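Local coordinates for uncharacterised protein (Vibrio cholerae, PDB 5KKO) that is of unknown function but folds as a small strand-helix-helix protein whose copies associate in the crystal, possibly as dimers, at the interface of chains A and B and the interface of chains A and C. Coordinates in Å, arbitrary orientation; residue numbers count along the deposited sequence, not the author numbering. Chains: chain A/B/C, Uncharacterised protein.

Contact 1: the interface of chains A and B. Residues chain A 48, 50, 53, 55; chain B 15, 18-19.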
loop_
_atom_site.group_PDB
_atom_site.type_symbol
_atom_site.label_atom_id
_atom_site.label_comp_id
_atom_site.label_asym_id
_atom_site.label_seq_id
_atom_site.Cartn_x
_atom_site.Cartn_y
_atom_site.Cartn_z
ATOM N N ASP A 48 7.008 5.820 -1.352
ATOM C CA ASP A 48 7.849 4.643 -1.108
ATOM C C ASP A 48 9.250 4.829 -1.673
ATOM O O ASP A 48 9.913 3.865 -2.090
ATOM C CB ASP A 48 7.214 3.351 -1.646
ATOM C CG ASP A 48 8.015 2.109 -1.206
ATOM O OD1 ASP A 48 8.424 1.247 -2.042
ATOM O OD2 ASP A 48 8.265 2.001 0.051
ATOM N N GLU A 50 13.151 5.139 -1.535
ATOM C CA GLU A 50 14.247 4.779 -0.669
ATOM C C GLU A 50 15.552 5.246 -1.286
ATOM O O GLU A 50 15.670 5.340 -2.517
ATOM C CB GLU A 50 14.290 3.255 -0.431
ATOM C CG GLU A 50 12.944 2.761 0.200
ATOM C CD GLU A 50 12.962 1.301 0.508
ATOM O OE1 GLU A 50 12.144 0.834 1.336
ATOM O OE2 GLU A 50 13.813 0.546 -0.037
ATOM N N ASP A 53 17.204 3.439 -4.386
ATOM C CA ASP A 53 16.417 3.198 -5.591
ATOM C C ASP A 53 16.991 3.919 -6.798
ATOM O O ASP A 53 17.386 5.093 -6.754
ATOM C CB ASP A 53 14.976 3.700 -5.439
ATOM C CG ASP A 53 14.184 2.955 -4.381
ATOM O OD1 ASP A 53 14.637 1.896 -3.921
ATOM O OD2 ASP A 53 13.090 3.503 -4.033
ATOM N N PHE A 55 14.905 4.590 -9.358
ATOM C CA PHE A 55 13.598 4.879 -9.968
ATOM C C PHE A 55 12.870 5.765 -8.998
ATOM O O PHE A 55 11.772 6.310 -9.273
ATOM C CB PHE A 55 12.767 3.596 -10.238
ATOM C CG PHE A 55 12.676 2.704 -9.017
ATOM C CD1 PHE A 55 11.635 2.884 -8.115
ATOM C CD2 PHE A 55 13.606 1.694 -8.818
ATOM C CE1 PHE A 55 11.544 2.136 -6.952
ATOM C CE2 PHE A 55 13.502 0.897 -7.647
ATOM C CZ PHE A 55 12.475 1.117 -6.744
ATOM O OXT PHE A 55 13.378 5.902 -7.873
ATOM N N ASN B 15 7.455 -1.242 -6.901
ATOM C CA ASN B 15 8.796 -0.862 -6.453
ATOM C C ASN B 15 9.586 -2.066 -5.995
ATOM O O ASN B 15 10.798 -2.141 -6.263
ATOM C CB ASN B 15 8.707 0.155 -5.314
ATOM C CG ASN B 15 8.330 1.566 -5.790
ATOM O OD1 ASN B 15 8.139 1.831 -6.974
ATOM N ND2 ASN B 15 8.202 2.474 -4.848
ATOM N N LEU B 18 10.953 -3.796 -9.066
ATOM C CA LEU B 18 12.091 -3.044 -9.604
ATOM C C LEU B 18 13.349 -3.308 -8.782
ATOM O O LEU B 18 14.442 -3.477 -9.344
ATOM C CB LEU B 18 11.778 -1.533 -9.632
ATOM C CG LEU B 18 10.866 -1.165 -10.838
ATOM C CD1 LEU B 18 10.193 0.211 -10.500
ATOM C CD2 LEU B 18 11.659 -1.068 -12.141
ATOM N N ARG B 19 13.204 -3.327 -7.439
ATOM C CA ARG B 19 14.383 -3.586 -6.597
ATOM C C ARG B 19 14.901 -4.996 -6.798
ATOM O O ARG B 19 16.143 -5.182 -6.833
ATOM C CB ARG B 19 14.025 -3.331 -5.150
ATOM C CG ARG B 19 13.737 -1.806 -4.864
ATOM C CD ARG B 19 13.328 -1.631 -3.399
ATOM N NE ARG B 19 12.866 -0.247 -3.240
ATOM C CZ ARG B 19 11.668 0.138 -2.802
ATOM N NH1 ARG B 19 10.768 -0.752 -2.300
ATOM N NH2 ARG B 19 11.425 1.433 -2.754
#
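B:Arg19 turns its CG away from its own carbonyl carbon (chi1 -67°) and runs extended to NE, which carries the guanidinium from helix 11-20 of chain B into the acidic C-terminal tail of chain A, where A:Asp48 presents its carboxylate with CG anti to the backbone N (chi1 -172°). The motif is an arginine bound by an aspartate- and glutamate-rich tail, in a small, mainly helical protein; the pairing may or may not persist in solution. A:Asp53 takes the group side-on, one nitrogen to each oxygen: B:Arg19 NE reaches A:Asp53 OD1 at 2.9 Å in an almost straight bond (177° at H), and B:Arg19 NH2 reaches A:Asp53 OD2, also at 2.9 Å. Both oxygens are met on their syn sides, though tilted out of the carboxylate plane, OD1 more than OD2. The backbone N of A:Glu50 steadies that carboxylate through a 3.0 Å bond to A:Asp53 OD2, arriving from above its plane. At the guanidinium's far end NH1 and NH2 converge on A:Asp48 OD1, with the two planes steeply turned. A:Asp48 OD1 also accepts B:Asn15 ND2 on its anti side at 3.1 Å, the amide lying nearly coplanar with the carboxylate. A:Glu50 instead stacks its carboxylate over one guanidinium face, A:Glu50 OE2 standing 3.4 Å from B:Arg19 NE in a salt bridge. This concentration of negative charge would be expected to stabilise the arginine's positive charge. Beside it the ring of the C-terminal A:Phe55 lies between A:Asp53 CB on one face and B:Leu18 CD1 on the other, the methyl 3.9 Å from the ring centroid. B:Arg19 CG touches the ring edge at CZ, joining the aliphatic arm to this apolar patch.

Contact 2: the interface of chains A and C. Residues chain A 11, 14-15, 18; chain C 36, 39-40, 43.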
loop_
_atom_site.group_PDB
_atom_site.type_symbol
_atom_site.label_atom_id
_atom_site.label_comp_id
_atom_site.label_asym_id
_atom_site.label_seq_id
_atom_site.Cartn_x
_atom_site.Cartn_y
_atom_site.Cartn_z
ATOM N N GLU A 11 0.698 -4.712 6.851
ATOM C CA GLU A 11 1.299 -5.900 7.459
ATOM C C GLU A 11 2.551 -6.357 6.726
ATOM O O GLU A 11 3.524 -6.783 7.356
ATOM C CB GLU A 11 0.282 -7.052 7.518
ATOM C CG GLU A 11 0.904 -8.356 8.011
ATOM C CD GLU A 11 -0.038 -9.277 8.777
ATOM O OE1 GLU A 11 0.409 -9.828 9.829
ATOM O OE2 GLU A 11 -1.202 -9.452 8.336
ATOM N N LEU A 14 5.547 -4.147 7.669
ATOM C CA LEU A 14 5.953 -4.393 9.043
ATOM C C LEU A 14 6.724 -5.705 9.131
ATOM O O LEU A 14 7.804 -5.740 9.756
ATOM C CB LEU A 14 4.733 -4.349 9.966
ATOM C CG LEU A 14 4.911 -4.792 11.416
ATOM C CD1 LEU A 14 5.746 -3.746 11.918
ATOM C CD2 LEU A 14 3.520 -4.716 12.071
ATOM N N ASN A 15 6.186 -6.787 8.539
ATOM C CA ASN A 15 6.911 -8.050 8.487
ATOM C C ASN A 15 8.280 -7.907 7.822
ATOM O O ASN A 15 9.268 -8.534 8.271
ATOM C CB ASN A 15 6.084 -9.097 7.730
ATOM C CG ASN A 15 5.005 -9.680 8.538
ATOM O OD1 ASN A 15 5.018 -9.613 9.778
ATOM N ND2 ASN A 15 4.035 -10.301 7.847
ATOM N N LEU A 18 10.719 -6.283 10.192
ATOM C CA LEU A 18 11.193 -7.273 11.189
ATOM C C LEU A 18 12.337 -8.136 10.637
ATOM O O LEU A 18 13.359 -8.373 11.313
ATOM C CB LEU A 18 10.025 -8.145 11.629
ATOM C CG LEU A 18 9.073 -7.453 12.607
ATOM C CD1 LEU A 18 7.854 -8.290 12.813
ATOM C CD2 LEU A 18 9.708 -7.323 13.996
ATOM N N LYS C 36 13.611 -3.856 16.660
ATOM C CA LYS C 36 12.857 -5.093 16.457
ATOM C C LYS C 36 11.870 -5.341 17.591
ATOM O O LYS C 36 10.712 -5.710 17.340
ATOM C CB LYS C 36 13.832 -6.274 16.285
ATOM C CG LYS C 36 13.118 -7.570 16.069
ATOM C CD LYS C 36 14.090 -8.668 15.695
ATOM C CE LYS C 36 13.336 -9.921 15.378
ATOM N NZ LYS C 36 14.261 -11.075 15.039
ATOM N N LEU C 39 8.905 -3.105 16.989
ATOM C CA LEU C 39 8.103 -3.616 15.884
ATOM C C LEU C 39 7.324 -4.870 16.268
ATOM O O LEU C 39 6.124 -4.985 15.940
ATOM C CB LEU C 39 8.989 -3.911 14.679
ATOM C CG LEU C 39 9.711 -2.731 14.051
ATOM C CD1 LEU C 39 10.793 -3.268 13.069
ATOM C CD2 LEU C 39 8.734 -1.766 13.396
ATOM N N LEU C 40 7.953 -5.779 17.048
ATOM C CA LEU C 40 7.214 -6.951 17.492
ATOM C C LEU C 40 6.094 -6.550 18.439
ATOM O O LEU C 40 5.043 -7.208 18.475
ATOM C CB LEU C 40 8.138 -7.949 18.212
ATOM C CG LEU C 40 9.053 -8.705 17.296
ATOM C CD1 LEU C 40 10.236 -9.355 18.111
ATOM C CD2 LEU C 40 8.250 -9.763 16.582
ATOM N N LYS C 43 3.214 -5.466 16.348
ATOM C CA LYS C 43 2.618 -6.579 15.611
ATOM C C LYS C 43 1.812 -7.516 16.516
ATOM O O LYS C 43 0.762 -8.019 16.107
ATOM C CB LYS C 43 3.740 -7.378 14.908
ATOM C CG LYS C 43 3.169 -8.532 14.126
ATOM C CD LYS C 43 4.205 -9.504 13.667
ATOM C CE LYS C 43 3.544 -10.509 12.738
ATOM N NZ LYS C 43 4.562 -11.289 11.998
HETATM O O HOH W 1 14.358 -10.673 12.207
#
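A:Asn15 OD1, the side-chain amide oxygen, accepts a 2.8 Å hydrogen bond from C:Lys43 NZ, the side-chain amine nitrogen at the end of an extended chain. The donor arrives at a C=O...N angle of 139° and is tilted 28° from the carbonyl plane, and the two side chains cross at about a right angle. C:Lys43 is poorly ordered, so this bond may be only partly populated. Its aliphatic stem has a second use: C:Lys43 CD rests 3.9 Å from A:Leu18 CD1, and CB, nearer the backbone, meets A:Leu14 CD2. A:Leu18 is the principal apolar wedge of the patch. With CG turned away from its carbonyl carbon (chi1 -76°), A:Leu18 directs CD2 between neighbouring leucines, 3.6 Å from C:Leu39 CB and equally near C:Leu40 CG. The side chains of A:Leu18 and C:Leu39 pass alongside in opposite directions, whereas C:Leu40 lies obliquely across the same branch. A:Leu14 extends the apolar seam through CD1, which touches C:Leu39 CD2 at 3.9 Å. At the other margin a water bridges the chains, 2.7 Å from the backbone A:Leu18 O and 2.9 Å from C:Lys36 NZ. The arrangement is a helix-helix packing interface with polar contacts at its borders, repeated with the chains exchanged by the two-fold. It lies where helix 11-20 of chain A, just after strand 6-10, faces the C-terminal half of helix 28-43 of chain C.

Contact 1 and contact 2 have centres about 21 Å apart and draw on the same short helix, 11-20, in different copies: chain B supplies it to contact 1 and chain A to contact 2. Residues 15 and 18 serve in both, so each copy's helix could meet a neighbour's C-terminal tail as well as a partner's helix 28-43. Contact 2 belongs to a two-fold pair, while the whole interface containing contact 1 is not an exact two-fold. Together they suggest how dimers might be linked into the six-copy deposited assembly, although its biological relevance is not established by the coordinates alone.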